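Glucokinase (Leishmania braziliensis MHOM/BR/75/M2904, PDB 6EDI) probably phosphorylates D-glucose with ATP to glucose 6-phosphate, as a dimeric enzyme of the actin-like ATPase superfamily. Local coordinates at residues G215-I219 with V230-G236; V207-G211 with V347-V353; V121-A127 with A153-D157; T199-G203 with S225-I229; P210-V214 with E276-G281. All coordinates share one frame; numbering follows the deposited sequence.

Contact 1 (G215-I219 with V230-G236); sequences GSSLI and VLALECG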
# COMPACT_ATOMS: atom_id res chain seq x y z
N GLY A 215 -5.53 11.12 -8.37
CA GLY A 215 -5.85 9.81 -7.82
C GLY A 215 -4.66 8.87 -7.79
O GLY A 215 -3.68 9.04 -8.54
N SER A 216 -4.75 7.85 -6.94
CA SER A 216 -3.72 6.83 -6.84
C SER A 216 -4.29 5.51 -6.34
O SER A 216 -5.31 5.48 -5.65
CB SER A 216 -2.63 7.28 -5.89
OG SER A 216 -3.22 7.58 -4.66
N SER A 217 -3.61 4.42 -6.69
CA SER A 217 -4.00 3.08 -6.28
C SER A 217 -2.86 2.13 -6.62
O SER A 217 -1.96 2.45 -7.41
CB SER A 217 -5.30 2.63 -6.95
OG SER A 217 -5.22 2.75 -8.36
N LEU A 218 -2.87 0.95 -6.01
CA LEU A 218 -1.78 0.02 -6.24
C LEU A 218 -2.34 -1.33 -6.62
O LEU A 218 -3.19 -1.88 -5.89
CB LEU A 218 -0.90 -0.09 -5.00
CG LEU A 218 0.22 -1.14 -5.06
CD1 LEU A 218 1.46 -0.58 -5.77
CD2 LEU A 218 0.54 -1.70 -3.68
N ILE A 219 -1.88 -1.86 -7.75
CA ILE A 219 -2.18 -3.23 -8.10
C ILE A 219 -1.07 -4.05 -7.46
O ILE A 219 0.10 -3.97 -7.85
CB ILE A 219 -2.20 -3.48 -9.60
CG1 ILE A 219 -3.04 -2.44 -10.34
CG2 ILE A 219 -2.73 -4.91 -9.89
CD1 ILE A 219 -3.07 -2.62 -11.83
N VAL A 230 -6.14 -4.93 -5.86
CA VAL A 230 -5.90 -3.49 -5.91
C VAL A 230 -6.21 -2.86 -4.57
O VAL A 230 -7.20 -3.20 -3.91
CB VAL A 230 -6.72 -2.80 -7.02
CG1 VAL A 230 -6.56 -1.27 -6.91
CG2 VAL A 230 -6.30 -3.30 -8.40
N LEU A 231 -5.35 -1.94 -4.14
CA LEU A 231 -5.60 -1.17 -2.95
C LEU A 231 -5.81 0.26 -3.39
O LEU A 231 -4.96 0.82 -4.10
CB LEU A 231 -4.41 -1.23 -1.99
CG LEU A 231 -4.29 -2.47 -1.09
CD1 LEU A 231 -3.92 -3.69 -1.92
CD2 LEU A 231 -3.27 -2.28 0.04
N ALA A 232 -6.95 0.82 -2.99
CA ALA A 232 -7.25 2.25 -3.11
C ALA A 232 -6.27 3.03 -2.23
O ALA A 232 -5.95 2.58 -1.13
CB ALA A 232 -8.68 2.50 -2.63
N LEU A 233 -5.80 4.19 -2.70
CA LEU A 233 -4.80 4.97 -1.97
C LEU A 233 -5.10 6.47 -1.95
O LEU A 233 -5.93 6.96 -2.72
CB LEU A 233 -3.42 4.75 -2.58
CG LEU A 233 -2.81 3.35 -2.55
CD1 LEU A 233 -1.52 3.32 -3.33
CD2 LEU A 233 -2.56 2.91 -1.11
N GLU A 234 -4.40 7.21 -1.09
CA GLU A 234 -4.46 8.68 -1.10
C GLU A 234 -3.06 9.30 -1.20
O GLU A 234 -2.72 10.22 -0.44
CB GLU A 234 -5.18 9.22 0.15
CG GLU A 234 -6.58 8.65 0.40
CD GLU A 234 -7.57 9.00 -0.70
OE1 GLU A 234 -7.34 9.96 -1.47
OE2 GLU A 234 -8.61 8.32 -0.79
N CYS A 235 -2.26 8.82 -2.14
CA CYS A 235 -0.89 9.28 -2.31
C CYS A 235 -0.80 10.74 -2.78
O CYS A 235 0.18 11.43 -2.49
CB CYS A 235 -0.12 8.35 -3.26
SG CYS A 235 0.13 6.66 -2.62
N GLY A 236 -1.82 11.21 -3.49
CA GLY A 236 -1.87 12.62 -3.88
C GLY A 236 -1.92 13.51 -2.65
O GLY A 236 -1.57 14.70 -2.74
O HOH W 1 -4.42 10.07 -4.45
O HOH W 2 -7.05 8.00 -4.87
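The hydroxyl of S216 has two partners close together: C235 N donates to OG over 3.0 Å, and water 1 lies 2.8 Å from S216 OG and accepts from G236 N. A chi1 of 56° tucks OG between its own backbone N and carbonyl carbon, where it meets the start of the 3-10 turn that follows strand 227-233. Water 2 works beside it, accepting from S216 N and donating to L233 O, and so bridges the two backbones. Further along, L218 and L231 form an antiparallel hydrogen-bonded pair, L218 N to L231 O and L231 N to L218 O, each 2.8 Å. On the face carrying L218 and L233, the CD1 methyl of L233 reaches across to L218 CB at 3.8 Å, and F341 covers both leucines. The other face carries I219 and V230, whose side chains cross obliquely with I219 CG1 3.9 Å from V230 CG2; A162 of helix 157-170 lies against them. S217 OG turns to the same helix and bonds L158 O. R204 of the second subunit bonds A232 O, so this edge strand also faces the dimer partner. Two long strands paired in this way form a beta hairpin, the second and third strands of the ribonuclease H-like sheet of the actin fold.

Contact 2 (V207-G211 with V347-V353); sequences VVAPG and VLMGDNV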
# COMPACT_ATOMS: atom_id res chain seq x y z
N VAL A 207 -0.34 3.07 -9.67
CA VAL A 207 -1.16 3.85 -10.61
C VAL A 207 -1.42 5.24 -10.07
O VAL A 207 -1.90 5.39 -8.94
CB VAL A 207 -2.49 3.17 -10.86
CG1 VAL A 207 -3.29 3.93 -11.89
CG2 VAL A 207 -2.27 1.70 -11.30
N VAL A 208 -1.09 6.26 -10.86
CA VAL A 208 -1.37 7.65 -10.52
C VAL A 208 -2.15 8.29 -11.67
O VAL A 208 -1.86 7.99 -12.82
CB VAL A 208 -0.06 8.41 -10.24
CG1 VAL A 208 -0.32 9.89 -10.07
CG2 VAL A 208 0.59 7.87 -9.00
N ALA A 209 -3.13 9.15 -11.37
CA ALA A 209 -3.98 9.76 -12.41
C ALA A 209 -4.24 11.23 -12.12
O ALA A 209 -5.11 11.57 -11.31
CB ALA A 209 -5.29 9.03 -12.54
N PRO A 210 -3.48 12.11 -12.78
CA PRO A 210 -3.72 13.53 -12.49
C PRO A 210 -4.94 14.06 -13.24
O PRO A 210 -5.31 13.52 -14.28
CB PRO A 210 -2.44 14.21 -13.00
CG PRO A 210 -1.87 13.27 -14.02
CD PRO A 210 -2.27 11.88 -13.59
N GLY A 211 -5.55 15.10 -12.68
CA GLY A 211 -6.72 15.74 -13.24
C GLY A 211 -7.14 16.88 -12.33
O GLY A 211 -6.30 17.69 -11.92
N VAL A 347 2.24 3.47 -13.64
CA VAL A 347 1.40 3.92 -14.74
C VAL A 347 0.85 5.31 -14.48
O VAL A 347 0.26 5.58 -13.43
CB VAL A 347 0.22 2.97 -14.95
CG1 VAL A 347 -0.82 3.61 -15.89
CG2 VAL A 347 0.69 1.63 -15.48
N LEU A 348 1.04 6.20 -15.45
CA LEU A 348 0.47 7.54 -15.37
C LEU A 348 -0.72 7.56 -16.31
O LEU A 348 -0.57 7.29 -17.50
CB LEU A 348 1.50 8.60 -15.79
CG LEU A 348 2.61 9.04 -14.83
CD1 LEU A 348 3.45 7.87 -14.39
CD2 LEU A 348 3.50 10.12 -15.48
N MET A 349 -1.91 7.84 -15.78
CA MET A 349 -3.11 7.71 -16.60
C MET A 349 -4.17 8.79 -16.38
O MET A 349 -3.95 9.75 -15.63
CB MET A 349 -3.69 6.30 -16.43
CG MET A 349 -4.46 6.07 -15.13
SD MET A 349 -4.97 4.33 -15.02
CE MET A 349 -6.43 4.43 -14.03
N GLY A 350 -5.30 8.64 -17.05
CA GLY A 350 -6.36 9.64 -16.97
C GLY A 350 -6.45 10.53 -18.20
O GLY A 350 -5.50 10.61 -18.99
N ASP A 351 -7.59 11.20 -18.35
CA ASP A 351 -7.85 12.06 -19.51
C ASP A 351 -6.78 13.14 -19.73
O ASP A 351 -6.34 13.36 -20.87
CB ASP A 351 -9.23 12.72 -19.38
CG ASP A 351 -10.36 11.72 -19.24
OD1 ASP A 351 -10.34 10.69 -19.95
OD2 ASP A 351 -11.27 11.97 -18.41
N ASN A 352 -6.36 13.80 -18.65
CA ASN A 352 -5.30 14.79 -18.74
C ASN A 352 -3.98 14.27 -19.27
O ASN A 352 -3.33 14.92 -20.07
CB ASN A 352 -5.08 15.50 -17.40
CG ASN A 352 -6.03 16.67 -17.21
OD1 ASN A 352 -6.56 16.88 -16.11
ND2 ASN A 352 -6.26 17.45 -18.28
N VAL A 353 -3.57 13.08 -18.83
CA VAL A 353 -2.32 12.52 -19.33
C VAL A 353 -2.44 12.20 -20.81
O VAL A 353 -1.51 12.44 -21.57
CB VAL A 353 -1.87 11.31 -18.50
CG1 VAL A 353 -0.90 10.42 -19.28
CG2 VAL A 353 -1.24 11.82 -17.23
O HOH W 3 -7.59 13.66 -16.12
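V207 lays its CG1 methyl, anti to the backbone N at chi1 -177°, against the thioether of M349, 3.6 Å from SD. M349 extends beyond CG to pass over it, and L158 of helix 157-170 covers both. V208 carries the parallel pairing: V208 N donates to V347 O over 3.0 Å, and its O accepts from M349 N over the same length. A209 keeps close beyond the last bridge, its CA 3.2 Å from M349 O, a buried carbonyl with no hydrogen-bond partner in the model. P210 then packs its CG 3.6 Å from V353 CG2 in the helix opening at D351, while its carbonyl is joined to N352 N through water 3, which donates to P210 O and accepts from the amide. At G211, CA lies 3.1 Å from N352 OD1. G350 is at the N-cap of helix 351-355, and at its backbone angles a side chain would press on the carbonyl of M349. Two neighbouring parallel strands, each leading into a glycine-containing loop, are characteristic of the actin-like ATPase core; by position these loops are probably the phosphate-2 and adenosine motifs of the nucleotide cleft.

Contact 3 (V121-A127 with A153-D157); sequences VTNGQLA and ALLND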
# COMPACT_ATOMS: atom_id res chain seq x y z
N VAL A 121 -14.82 4.94 0.11
CA VAL A 121 -15.39 3.60 0.16
C VAL A 121 -14.85 2.92 1.40
O VAL A 121 -13.65 3.00 1.65
CB VAL A 121 -14.98 2.77 -1.07
CG1 VAL A 121 -15.47 1.33 -0.95
CG2 VAL A 121 -15.51 3.39 -2.35
N THR A 122 -15.72 2.25 2.16
CA THR A 122 -15.29 1.54 3.35
C THR A 122 -15.33 0.04 3.17
O THR A 122 -16.41 -0.54 3.02
CB THR A 122 -16.15 1.90 4.57
OG1 THR A 122 -16.01 3.29 4.84
CG2 THR A 122 -15.70 1.11 5.79
N ASN A 123 -14.15 -0.59 3.18
CA ASN A 123 -14.03 -2.04 3.06
C ASN A 123 -14.75 -2.63 1.83
O ASN A 123 -15.13 -3.80 1.81
CB ASN A 123 -14.47 -2.71 4.37
CG ASN A 123 -13.51 -2.42 5.53
OD1 ASN A 123 -12.35 -2.11 5.30
ND2 ASN A 123 -14.00 -2.51 6.76
N GLY A 124 -14.92 -1.79 0.81
CA GLY A 124 -15.61 -2.18 -0.40
C GLY A 124 -17.08 -2.51 -0.20
O GLY A 124 -17.70 -3.14 -1.05
N GLN A 125 -17.64 -2.08 0.93
CA GLN A 125 -18.98 -2.52 1.35
C GLN A 125 -19.94 -1.34 1.53
O GLN A 125 -21.16 -1.50 1.56
CB GLN A 125 -18.88 -3.28 2.67
CG GLN A 125 -18.21 -4.64 2.56
CD GLN A 125 -18.01 -5.28 3.92
OE1 GLN A 125 -17.95 -4.59 4.94
NE2 GLN A 125 -17.90 -6.59 3.94
N LEU A 126 -19.36 -0.16 1.64
CA LEU A 126 -20.11 1.02 1.98
C LEU A 126 -19.38 2.19 1.36
O LEU A 126 -18.17 2.33 1.53
CB LEU A 126 -20.17 1.14 3.51
CG LEU A 126 -20.99 2.17 4.27
CD1 LEU A 126 -21.26 1.62 5.67
CD2 LEU A 126 -20.23 3.49 4.37
N ALA A 127 -20.09 3.02 0.60
CA ALA A 127 -19.45 4.20 0.02
C ALA A 127 -20.00 5.43 0.73
O ALA A 127 -21.19 5.74 0.62
CB ALA A 127 -19.68 4.28 -1.48
N ALA A 153 -18.24 -5.80 -4.81
CA ALA A 153 -17.57 -4.75 -4.04
C ALA A 153 -17.91 -3.40 -4.60
O ALA A 153 -18.16 -3.26 -5.80
CB ALA A 153 -16.06 -4.95 -4.07
N LEU A 154 -17.91 -2.40 -3.72
CA LEU A 154 -17.83 -1.02 -4.15
C LEU A 154 -16.36 -0.71 -4.36
O LEU A 154 -15.51 -1.13 -3.57
CB LEU A 154 -18.42 -0.08 -3.10
CG LEU A 154 -19.87 -0.35 -2.74
CD1 LEU A 154 -20.34 0.57 -1.62
CD2 LEU A 154 -20.73 -0.19 -3.96
N LEU A 155 -16.05 0.00 -5.43
CA LEU A 155 -14.68 0.38 -5.72
C LEU A 155 -14.54 1.90 -5.76
O LEU A 155 -15.42 2.62 -6.29
CB LEU A 155 -14.25 -0.20 -7.06
CG LEU A 155 -14.46 -1.70 -7.30
CD1 LEU A 155 -14.17 -2.04 -8.76
CD2 LEU A 155 -13.61 -2.57 -6.37
N ASN A 156 -13.44 2.38 -5.20
CA ASN A 156 -13.01 3.76 -5.44
C ASN A 156 -12.74 3.92 -6.92
O ASN A 156 -12.40 2.96 -7.61
CB ASN A 156 -11.72 4.07 -4.67
CG ASN A 156 -11.99 4.58 -3.27
OD1 ASN A 156 -12.43 5.72 -3.08
ND2 ASN A 156 -11.73 3.73 -2.26
N ASP A 157 -12.92 5.14 -7.42
CA ASP A 157 -12.67 5.47 -8.82
C ASP A 157 -11.28 4.97 -9.28
O ASP A 157 -11.16 4.27 -10.31
CB ASP A 157 -12.89 6.99 -9.02
CG ASP A 157 -12.04 7.59 -10.15
OD1 ASP A 157 -11.95 7.00 -11.25
OD2 ASP A 157 -11.47 8.68 -9.93
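L154 and V121 carry the packing of a short bulged hairpin on the edge strand 152-156. In that hairpin Q125 and L126 both face T122, a classic beta bulge, and V121-T122 and L126-A127 belong to a small antiparallel sheet completed by strand 137-138. L154 points toward the hairpin, its CG anti to its carbonyl carbon (chi1 -58°), which brings CD1 against the backbone of L126 and A127: this methyl lies 3.3 Å from A127 N and 3.8 Å from A127 CB. V121 approaches the same leucine at an angle, its CG1 branch 3.9 Å from L154 CB. Its other branch, CG2, meets the backbone between L155 and N156, 3.8 Å from L155 C, and the side chains of V121 and N156 run past each other in opposite directions. G124 has a positive phi of 65°, which favours glycine, and its chain comes close enough to L154 for the backbones to touch. Y142 and A137 also touch L154, and V115 packs on it from the neighbouring strand 110-117. The turn reaches the dimer interface as well: N123 ND2 bonds R202 O of the second subunit. One hydrogen bond joins the segments directly, from L154 N to G124 O at 2.8 Å, with the donor 43° above the carbonyl plane.

Contact 4 (T199-G203 with S225-I229); sequences TIGRG and SDSYI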
# COMPACT_ATOMS: atom_id res chain seq x y z
N THR A 199 2.58 -5.75 -21.12
CA THR A 199 1.86 -6.30 -19.98
C THR A 199 2.33 -5.49 -18.79
O THR A 199 3.39 -4.86 -18.87
CB THR A 199 2.21 -7.78 -19.78
OG1 THR A 199 1.62 -8.27 -18.56
CG2 THR A 199 3.72 -7.96 -19.73
N ILE A 200 1.57 -5.47 -17.69
CA ILE A 200 2.13 -4.91 -16.45
C ILE A 200 3.06 -5.94 -15.85
O ILE A 200 3.99 -5.62 -15.11
CB ILE A 200 1.06 -4.53 -15.40
CG1 ILE A 200 0.16 -5.72 -15.07
CG2 ILE A 200 0.23 -3.34 -15.88
CD1 ILE A 200 -0.64 -5.51 -13.78
N GLY A 201 2.83 -7.21 -16.19
CA GLY A 201 3.69 -8.28 -15.72
C GLY A 201 3.36 -8.73 -14.30
O GLY A 201 2.43 -8.23 -13.68
N ARG A 202 4.13 -9.71 -13.81
CA ARG A 202 3.93 -10.24 -12.46
C ARG A 202 4.71 -9.47 -11.40
O ARG A 202 5.78 -9.89 -10.95
CB ARG A 202 4.31 -11.72 -12.40
CG ARG A 202 3.54 -12.58 -13.38
CD ARG A 202 2.81 -13.70 -12.68
NE ARG A 202 1.89 -14.38 -13.59
CZ ARG A 202 2.06 -15.62 -14.03
NH1 ARG A 202 3.10 -16.33 -13.62
NH2 ARG A 202 1.18 -16.14 -14.86
N GLY A 203 4.15 -8.33 -11.01
CA GLY A 203 4.73 -7.48 -9.98
C GLY A 203 3.79 -6.35 -9.68
O GLY A 203 2.70 -6.24 -10.27
N SER A 225 -1.01 -17.04 -4.75
CA SER A 225 -2.22 -17.37 -5.49
C SER A 225 -2.14 -16.99 -6.95
O SER A 225 -3.10 -17.18 -7.70
CB SER A 225 -3.43 -16.67 -4.85
OG SER A 225 -3.29 -15.25 -4.88
N ASP A 226 -0.99 -16.45 -7.35
CA ASP A 226 -0.78 -15.94 -8.71
C ASP A 226 -1.93 -15.04 -9.13
O ASP A 226 -2.57 -15.25 -10.17
CB ASP A 226 -0.58 -17.10 -9.70
CG ASP A 226 -0.20 -16.62 -11.09
OD1 ASP A 226 0.48 -15.58 -11.18
OD2 ASP A 226 -0.60 -17.26 -12.08
N SER A 227 -2.23 -14.06 -8.29
CA SER A 227 -3.37 -13.19 -8.54
C SER A 227 -3.00 -11.79 -8.11
O SER A 227 -1.95 -11.58 -7.48
CB SER A 227 -4.59 -13.66 -7.75
OG SER A 227 -4.27 -13.72 -6.38
N TYR A 228 -3.85 -10.83 -8.44
CA TYR A 228 -3.59 -9.45 -8.06
C TYR A 228 -4.72 -8.91 -7.19
O TYR A 228 -5.87 -9.35 -7.30
CB TYR A 228 -3.54 -8.57 -9.32
CG TYR A 228 -2.49 -8.92 -10.36
CD1 TYR A 228 -2.67 -9.97 -11.25
CD2 TYR A 228 -1.36 -8.14 -10.49
CE1 TYR A 228 -1.71 -10.26 -12.23
CE2 TYR A 228 -0.40 -8.41 -11.46
CZ TYR A 228 -0.58 -9.46 -12.32
OH TYR A 228 0.39 -9.71 -13.27
N ILE A 229 -4.41 -7.93 -6.35
CA ILE A 229 -5.46 -7.23 -5.62
C ILE A 229 -5.13 -5.76 -5.68
O ILE A 229 -3.97 -5.38 -5.62
CB ILE A 229 -5.60 -7.72 -4.15
CG1 ILE A 229 -6.73 -6.99 -3.42
CG2 ILE A 229 -4.26 -7.62 -3.38
CD1 ILE A 229 -7.19 -7.68 -2.14
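Y228 OH donates to G201 O over 2.6 Å, the one hydrogen bond between the segments, coming in 57° above the carbonyl plane while the oxygen sits at the edge of the phenol ring. The same carbonyl takes a second, weak bond from G203 N and closes an inverse gamma turn centred on R202. Before it, T199 OG1 accepts from G201 N in an ST turn. The second polar pair is a salt bridge: D226 OD1 stands 3.0 Å from R202 NE but over one face of the guanidinium, whose plane is turned 77° from the carboxylate. The attraction is electrostatic, since the oxygen stands out of the plane in which the N-H groups lie. D226 OD1 has a firmer partner in Y221 OH, which probably fixes the carboxylate. The R202 chain bends at chi2 (-123°) to bring its guanidinium to D226. D226 and S227 both face V222, a G1 beta bulge in the hairpin of strands 214-222 and 227-233. Beyond the polar groups the ring of Y228 packs obliquely against I200, whose CD1 lies 3.7 Å from Y228 CE2. I200 in turn rests on V165 and L166 of helix 157-170, and L166 also touches Y228. Y221 of strand 214-222 meets the Y228 ring edge-to-face. The loop before strand 205-210 is thus held between that helix and the start of strand 227-233, at the edge of the sheet.

Contact 5 (P210-V214 with E276-G281); sequences PGTGV and EAASNG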
# COMPACT_ATOMS: atom_id res chain seq x y z
N PRO A 210 -3.48 12.11 -12.78
CA PRO A 210 -3.72 13.53 -12.49
C PRO A 210 -4.94 14.06 -13.24
O PRO A 210 -5.31 13.52 -14.28
CB PRO A 210 -2.44 14.21 -13.00
CG PRO A 210 -1.87 13.27 -14.02
CD PRO A 210 -2.27 11.88 -13.59
N GLY A 211 -5.55 15.10 -12.68
CA GLY A 211 -6.72 15.74 -13.24
C GLY A 211 -7.14 16.88 -12.33
O GLY A 211 -6.30 17.69 -11.92
N THR A 212 -8.42 16.94 -11.99
CA THR A 212 -8.90 17.86 -10.95
C THR A 212 -8.14 17.62 -9.65
O THR A 212 -7.62 18.56 -9.03
CB THR A 212 -10.43 17.71 -10.72
OG1 THR A 212 -11.13 18.63 -11.58
CG2 THR A 212 -10.81 18.00 -9.27
N GLY A 213 -8.08 16.35 -9.24
CA GLY A 213 -7.26 15.95 -8.13
C GLY A 213 -6.23 15.00 -8.69
O GLY A 213 -6.11 14.87 -9.90
N VAL A 214 -5.49 14.33 -7.82
CA VAL A 214 -4.55 13.33 -8.29
C VAL A 214 -4.91 12.02 -7.61
O VAL A 214 -4.67 11.85 -6.41
CB VAL A 214 -3.08 13.73 -8.03
CG1 VAL A 214 -2.13 12.61 -8.48
CG2 VAL A 214 -2.76 15.00 -8.79
N GLU A 276 -0.64 16.55 -4.61
CA GLU A 276 -1.75 16.80 -5.54
C GLU A 276 -1.81 18.26 -5.96
O GLU A 276 -2.09 18.58 -7.12
CB GLU A 276 -3.07 16.39 -4.88
CG GLU A 276 -4.33 17.00 -5.52
CD GLU A 276 -5.60 16.48 -4.87
OE1 GLU A 276 -6.13 17.16 -3.97
OE2 GLU A 276 -6.05 15.39 -5.26
N ALA A 277 -1.54 19.15 -5.01
CA ALA A 277 -1.66 20.58 -5.26
C ALA A 277 -0.63 21.10 -6.27
O ALA A 277 -0.82 22.15 -6.86
CB ALA A 277 -1.58 21.36 -3.96
N ALA A 278 0.45 20.35 -6.47
CA ALA A 278 1.48 20.73 -7.44
C ALA A 278 1.37 19.95 -8.75
O ALA A 278 2.24 20.09 -9.61
CB ALA A 278 2.88 20.54 -6.84
N SER A 279 0.33 19.14 -8.90
CA SER A 279 0.26 18.25 -10.05
C SER A 279 -1.14 18.16 -10.68
O SER A 279 -1.35 17.42 -11.64
CB SER A 279 0.78 16.85 -9.65
OG SER A 279 0.21 16.43 -8.42
N ASN A 280 -2.10 18.93 -10.15
CA ASN A 280 -3.47 18.99 -10.69
C ASN A 280 -3.77 20.26 -11.50
O ASN A 280 -2.88 21.07 -11.75
CB ASN A 280 -4.48 18.86 -9.54
CG ASN A 280 -4.42 20.03 -8.58
OD1 ASN A 280 -3.54 20.89 -8.67
ND2 ASN A 280 -5.35 20.07 -7.63
N GLY A 281 -5.03 20.44 -11.90
CA GLY A 281 -5.43 21.64 -12.64
C GLY A 281 -5.15 22.92 -11.87
O GLY A 281 -4.56 23.86 -12.40
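V214 N donates to E276 OE2 over 2.8 Å, meeting the carboxylate oxygen on its anti side, 19° out of plane. The glutamate reaches it with an extended chain, CG anti to the backbone N (chi1 161°), that passes alongside V214, CB to CB at 4.1 Å. G213 has no side chain, and its CA comes within 3.2 Å of E276 OE2. At the other end of the loop, G281 N donates to G211 O over 3.0 Å, a bond tilted 27° from the carbonyl plane, and N280 ND2 makes a weak bond to T212 O of 3.1 Å. Two successive carbonyls are thus held by the start of helix 281-292. Between these bonds, carbon meets oxygen: the CG2 branch of V214 lies 3.3 Å from S279 OG, and the ring of P210 puts CB 3.7 Å from S279 O. In the second shell, N280 OD1 caps the helix by accepting from G283 N, which orients its amide, and S279 OG bonds W275 O. The 3-10 turn of 276-278 is also tied to G236 through a backbone bond from E276. The glycine-rich turn P210-V214 is probably the phosphate-2 loop. The contact joins the turn between strands 205-210 and 214-222 to the junction before helix 281-292, with L330 and L333 of helix 317-341 on P210 and V214 and L254 of helix 245-259 behind A277 and A278.

Contact 3 closes first, between residues 121 and 157, and stands in series with the rest. Contact 4 opens at 199-203, contacts 2 and 5 open from strand 205-210 and the turn after it, sharing P210 and G211, and contact 1 opens at 215-219. Contact 4 closes at 225-229, inside the others, so it crosses contacts 1, 2 and 5; contact 1 closes at 230-236, nested within both 5 and 2. Contact 5 closes at 276-281 and contact 2 last, at 347-353. Contacts 1 and 2 pair strands of one mixed sheet, contact 4 fastens a loop to its edge strand, contact 5 ties it to the helical region, and contact 3 belongs to the preceding lobe, touching contact 1 through N156 and A232.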